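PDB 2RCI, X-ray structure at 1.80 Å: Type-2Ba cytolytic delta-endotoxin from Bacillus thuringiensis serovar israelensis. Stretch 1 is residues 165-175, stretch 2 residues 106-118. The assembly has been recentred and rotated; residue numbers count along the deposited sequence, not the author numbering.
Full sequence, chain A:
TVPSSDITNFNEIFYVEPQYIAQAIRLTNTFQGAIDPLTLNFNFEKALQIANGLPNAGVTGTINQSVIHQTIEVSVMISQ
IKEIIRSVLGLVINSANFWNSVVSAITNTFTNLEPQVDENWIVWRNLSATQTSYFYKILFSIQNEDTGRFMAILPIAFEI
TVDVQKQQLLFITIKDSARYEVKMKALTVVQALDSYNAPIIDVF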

# COMPACT_ATOMS: atom_id res chain seq x y z
N GLN A 165 -17.72 12.34 -8.04
CA GLN A 165 -18.58 11.18 -8.21
C GLN A 165 -17.87 10.08 -9.03
O GLN A 165 -16.95 10.37 -9.83
CB GLN A 165 -20.04 11.56 -8.54
CG GLN A 165 -20.61 11.26 -9.85
CD GLN A 165 -20.92 9.81 -10.03
OE1 GLN A 165 -21.44 9.11 -9.14
NE2 GLN A 165 -20.59 9.33 -11.20
N LYS A 166 -18.20 8.82 -8.73
CA LYS A 166 -17.41 7.68 -9.25
C LYS A 166 -17.10 7.69 -10.74
O LYS A 166 -15.96 7.41 -11.14
CB LYS A 166 -18.11 6.37 -8.91
CG LYS A 166 -17.21 5.12 -9.03
CD LYS A 166 -18.06 3.87 -9.22
CE LYS A 166 -17.27 2.59 -8.99
NZ LYS A 166 -17.99 1.40 -9.59
N GLN A 167 -18.10 7.99 -11.57
CA GLN A 167 -17.92 7.98 -13.03
C GLN A 167 -16.80 8.88 -13.51
O GLN A 167 -16.10 8.52 -14.47
CB GLN A 167 -19.22 8.33 -13.77
CG GLN A 167 -20.33 7.28 -13.62
CD GLN A 167 -19.90 5.86 -13.90
OE1 GLN A 167 -20.03 4.98 -13.04
NE2 GLN A 167 -19.38 5.61 -15.10
N GLN A 168 -16.65 10.04 -12.88
CA GLN A 168 -15.57 10.98 -13.17
C GLN A 168 -14.27 10.49 -12.53
O GLN A 168 -13.21 10.59 -13.15
CB GLN A 168 -15.89 12.41 -12.70
CG GLN A 168 -16.79 13.18 -13.66
CD GLN A 168 -18.24 12.77 -13.56
OE1 GLN A 168 -18.80 12.72 -12.46
NE2 GLN A 168 -18.87 12.48 -14.70
N LEU A 169 -14.36 9.96 -11.30
CA LEU A 169 -13.16 9.46 -10.61
C LEU A 169 -12.45 8.37 -11.42
O LEU A 169 -11.21 8.25 -11.37
CB LEU A 169 -13.49 8.93 -9.20
CG LEU A 169 -12.25 8.71 -8.30
CD1 LEU A 169 -11.69 10.02 -7.87
CD2 LEU A 169 -12.63 7.85 -7.07
N LEU A 170 -13.23 7.57 -12.16
CA LEU A 170 -12.69 6.47 -12.95
C LEU A 170 -11.73 6.97 -14.03
O LEU A 170 -10.93 6.20 -14.59
CB LEU A 170 -13.83 5.65 -13.59
CG LEU A 170 -14.65 4.75 -12.63
CD1 LEU A 170 -15.69 3.95 -13.44
CD2 LEU A 170 -13.77 3.81 -11.82
N PHE A 171 -11.80 8.27 -14.30
CA PHE A 171 -10.94 8.90 -15.30
C PHE A 171 -10.06 10.04 -14.79
O PHE A 171 -9.43 10.77 -15.58
CB PHE A 171 -11.80 9.34 -16.49
CG PHE A 171 -12.36 8.19 -17.26
CD1 PHE A 171 -11.64 7.62 -18.29
CD2 PHE A 171 -13.58 7.62 -16.89
CE1 PHE A 171 -12.14 6.50 -18.99
CE2 PHE A 171 -14.10 6.51 -17.58
CZ PHE A 171 -13.37 5.96 -18.63
N ILE A 172 -10.01 10.20 -13.47
CA ILE A 172 -9.19 11.26 -12.88
C ILE A 172 -7.70 11.02 -13.18
O ILE A 172 -7.25 9.87 -13.28
CB ILE A 172 -9.45 11.42 -11.35
CG1 ILE A 172 -9.05 12.85 -10.90
CG2 ILE A 172 -8.74 10.36 -10.55
CD1 ILE A 172 -9.56 13.22 -9.45
N THR A 173 -6.96 12.11 -13.38
CA THR A 173 -5.53 12.02 -13.77
C THR A 173 -4.64 12.65 -12.72
O THR A 173 -5.10 13.30 -11.77
CB THR A 173 -5.23 12.72 -15.15
OG1 THR A 173 -5.23 14.14 -15.00
CG2 THR A 173 -6.27 12.29 -16.25
N ILE A 174 -3.32 12.47 -12.89
CA ILE A 174 -2.38 13.00 -11.92
C ILE A 174 -2.37 14.55 -11.92
O ILE A 174 -1.94 15.16 -10.97
CB ILE A 174 -0.95 12.43 -12.11
CG1 ILE A 174 -0.42 12.75 -13.52
CG2 ILE A 174 -0.93 10.93 -11.89
CD1 ILE A 174 1.11 12.59 -13.63
N LYS A 175 -2.86 15.16 -13.00
CA LYS A 175 -2.93 16.63 -13.10
C LYS A 175 -4.22 17.26 -12.55
O LYS A 175 -4.31 18.49 -12.44
CB LYS A 175 -2.68 17.08 -14.55
CG LYS A 175 -1.41 16.59 -15.16
CD LYS A 175 -0.15 17.17 -14.49
CE LYS A 175 1.12 16.59 -15.13
NZ LYS A 175 1.25 16.90 -16.60
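Stretch 2 (106-118) ITNTFTNLEPQVD

Stretch 2 enters in a helix that begins earlier in the chain and gives way to a loop in which residues 113 to 115 keep helical phi/psi values. It runs against stretch 1 in the reverse sense: Thr111 lies beside Thr173, with the CA atoms 5.7 Å apart, and Glu114 beside Leu170, CA to CA 4.6 Å. Between the two segments 517 Å² of surface is buried, and the contact is mainly apolar.

The direct polar link across the stretches is a weak hydrogen bond from Glu114 N to Leu170 O, 3.3 Å long with an angle of 131°. Two waters supplement it where the backbones stand too far apart to pair. One accepts from Asn112 N (3.0 Å from the water oxygen) and donates to Ile172 O (2.7 Å); the other accepts from Leu113 N (3.1 Å) and donates to Leu169 O (2.8 Å) and Ile172 O (3.3 Å). The type I turn from Leu169 to Ile172 places these carbonyls within reach of the loop.

Leu113 and Val117 both direct CA to CB toward stretch 1. Leu113, in the m,t rotamer, brings CD1 to 3.9 Å from Leu169 CG, whose own t,p conformation carries the end of its side chain nearer than its sideways CB would suggest. Leu170, also m,t, extends CD2 to 4.1 Å from Leu113 CB and 3.9 Å from Val117 CG2. Val117 is p at chi1, and its CG2 also lies 3.7 Å from Lys166 NZ, at the end of a lysine chain extended through four t torsions.

Glu114 is t at chi1, but its chi2 of -102° lies between wells. Its CB packs 4.1 Å from Leu170 CB, while OE2 comes to 3.7 Å from Phe171 CZ, approaching the ring obliquely. The CA-to-CB bond of Phe171 points away, yet the m rotamer brings the end of the ring back to this contact.

Towards the helix, Ile172, t at both torsions, sets CG2 3.2 Å from Phe110 O. Thr111 adopts p, and its hydroxyl OG1 donates to Thr107 O at 2.8 Å, closing back onto the helix. In this conformation its methyl CG2 lies 3.5 Å from Ile172 O and 4.0 Å from Ile174 CG2. Ile174, p,t, also meets Thr107, CG2 to CG2 at 3.8 Å. The CA-to-CB bond of Asn112 instead points away, and its ND2 donates to Asn108 OD1 at 2.7 Å.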

# COMPACT_ATOMS: atom_id res chain seq x y z
N ILE A 106 1.58 3.71 -6.13
CA ILE A 106 0.86 4.86 -5.54
C ILE A 106 -0.01 5.56 -6.60
O ILE A 106 -1.16 5.91 -6.34
CB ILE A 106 1.79 5.88 -4.85
CG1 ILE A 106 2.63 5.26 -3.73
CG2 ILE A 106 0.96 7.14 -4.32
CD1 ILE A 106 3.81 6.22 -3.34
N THR A 107 0.52 5.74 -7.81
CA THR A 107 -0.24 6.36 -8.91
C THR A 107 -1.51 5.58 -9.25
O THR A 107 -2.59 6.17 -9.43
CB THR A 107 0.64 6.54 -10.15
OG1 THR A 107 1.75 7.35 -9.78
CG2 THR A 107 -0.14 7.22 -11.30
N ASN A 108 -1.39 4.25 -9.31
CA ASN A 108 -2.54 3.40 -9.56
C ASN A 108 -3.53 3.27 -8.38
O ASN A 108 -4.61 2.69 -8.53
CB ASN A 108 -2.06 2.02 -10.05
CG ASN A 108 -1.47 2.11 -11.44
OD1 ASN A 108 -1.87 2.95 -12.22
ND2 ASN A 108 -0.49 1.26 -11.75
N THR A 109 -3.20 3.89 -7.25
CA THR A 109 -4.10 3.92 -6.09
C THR A 109 -5.18 4.99 -6.32
O THR A 109 -6.30 4.87 -5.83
CB THR A 109 -3.30 4.24 -4.81
OG1 THR A 109 -2.38 3.18 -4.53
CG2 THR A 109 -4.23 4.50 -3.57
N PHE A 110 -4.83 6.01 -7.12
CA PHE A 110 -5.66 7.21 -7.31
C PHE A 110 -6.12 7.41 -8.75
O PHE A 110 -7.10 8.15 -9.01
CB PHE A 110 -4.90 8.47 -6.85
CG PHE A 110 -4.53 8.45 -5.42
CD1 PHE A 110 -5.53 8.55 -4.43
CD2 PHE A 110 -3.19 8.27 -5.03
CE1 PHE A 110 -5.21 8.55 -3.09
CE2 PHE A 110 -2.84 8.24 -3.63
CZ PHE A 110 -3.86 8.40 -2.67
N THR A 111 -5.39 6.81 -9.70
CA THR A 111 -5.65 7.00 -11.14
C THR A 111 -5.65 5.63 -11.85
O THR A 111 -5.37 4.62 -11.23
CB THR A 111 -4.61 7.98 -11.84
OG1 THR A 111 -3.31 7.38 -11.84
CG2 THR A 111 -4.57 9.38 -11.15
N ASN A 112 -5.95 5.63 -13.16
CA ASN A 112 -6.15 4.40 -13.89
C ASN A 112 -7.15 3.48 -13.14
O ASN A 112 -6.95 2.28 -13.11
CB ASN A 112 -4.84 3.64 -14.07
CG ASN A 112 -3.82 4.42 -14.87
OD1 ASN A 112 -4.14 4.94 -15.94
ND2 ASN A 112 -2.59 4.48 -14.37
N LEU A 113 -8.17 4.07 -12.53
CA LEU A 113 -9.10 3.30 -11.71
C LEU A 113 -10.08 2.52 -12.59
O LEU A 113 -10.55 1.46 -12.20
CB LEU A 113 -9.85 4.19 -10.70
CG LEU A 113 -9.00 4.84 -9.61
CD1 LEU A 113 -9.87 5.71 -8.70
CD2 LEU A 113 -8.32 3.72 -8.83
N GLU A 114 -10.37 3.05 -13.78
CA GLU A 114 -11.33 2.39 -14.68
C GLU A 114 -10.98 0.90 -14.95
O GLU A 114 -11.80 0.04 -14.68
CB GLU A 114 -11.56 3.22 -15.95
CG GLU A 114 -12.60 2.67 -16.91
CD GLU A 114 -11.96 1.97 -18.08
OE1 GLU A 114 -11.58 0.79 -17.94
OE2 GLU A 114 -11.80 2.62 -19.13
N PRO A 115 -9.74 0.59 -15.42
CA PRO A 115 -9.35 -0.85 -15.58
C PRO A 115 -9.33 -1.68 -14.30
O PRO A 115 -9.42 -2.90 -14.35
CB PRO A 115 -7.93 -0.79 -16.19
CG PRO A 115 -7.44 0.58 -15.91
CD PRO A 115 -8.66 1.50 -15.85
N GLN A 116 -9.22 -1.03 -13.15
CA GLN A 116 -9.07 -1.73 -11.87
C GLN A 116 -10.41 -1.90 -11.16
O GLN A 116 -10.47 -2.43 -10.04
CB GLN A 116 -8.14 -0.92 -10.96
CG GLN A 116 -6.70 -0.75 -11.47
CD GLN A 116 -5.90 0.09 -10.49
OE1 GLN A 116 -5.67 1.28 -10.70
NE2 GLN A 116 -5.55 -0.52 -9.37
N VAL A 117 -11.48 -1.46 -11.81
CA VAL A 117 -12.75 -1.21 -11.10
C VAL A 117 -13.24 -2.43 -10.33
O VAL A 117 -13.78 -2.29 -9.22
CB VAL A 117 -13.83 -0.54 -12.06
CG1 VAL A 117 -14.37 -1.54 -13.11
CG2 VAL A 117 -14.96 0.10 -11.27
N ASP A 118 -13.04 -3.63 -10.89
CA ASP A 118 -13.54 -4.87 -10.31
C ASP A 118 -12.46 -5.73 -9.65
O ASP A 118 -12.73 -6.89 -9.31
CB ASP A 118 -14.28 -5.72 -11.36
CG ASP A 118 -15.51 -5.03 -11.90
OD1 ASP A 118 -16.29 -4.48 -11.10
OD2 ASP A 118 -15.69 -5.01 -13.14
O HOH W 1 -6.77 7.89 -15.02
O HOH W 2 -8.84 7.14 -12.39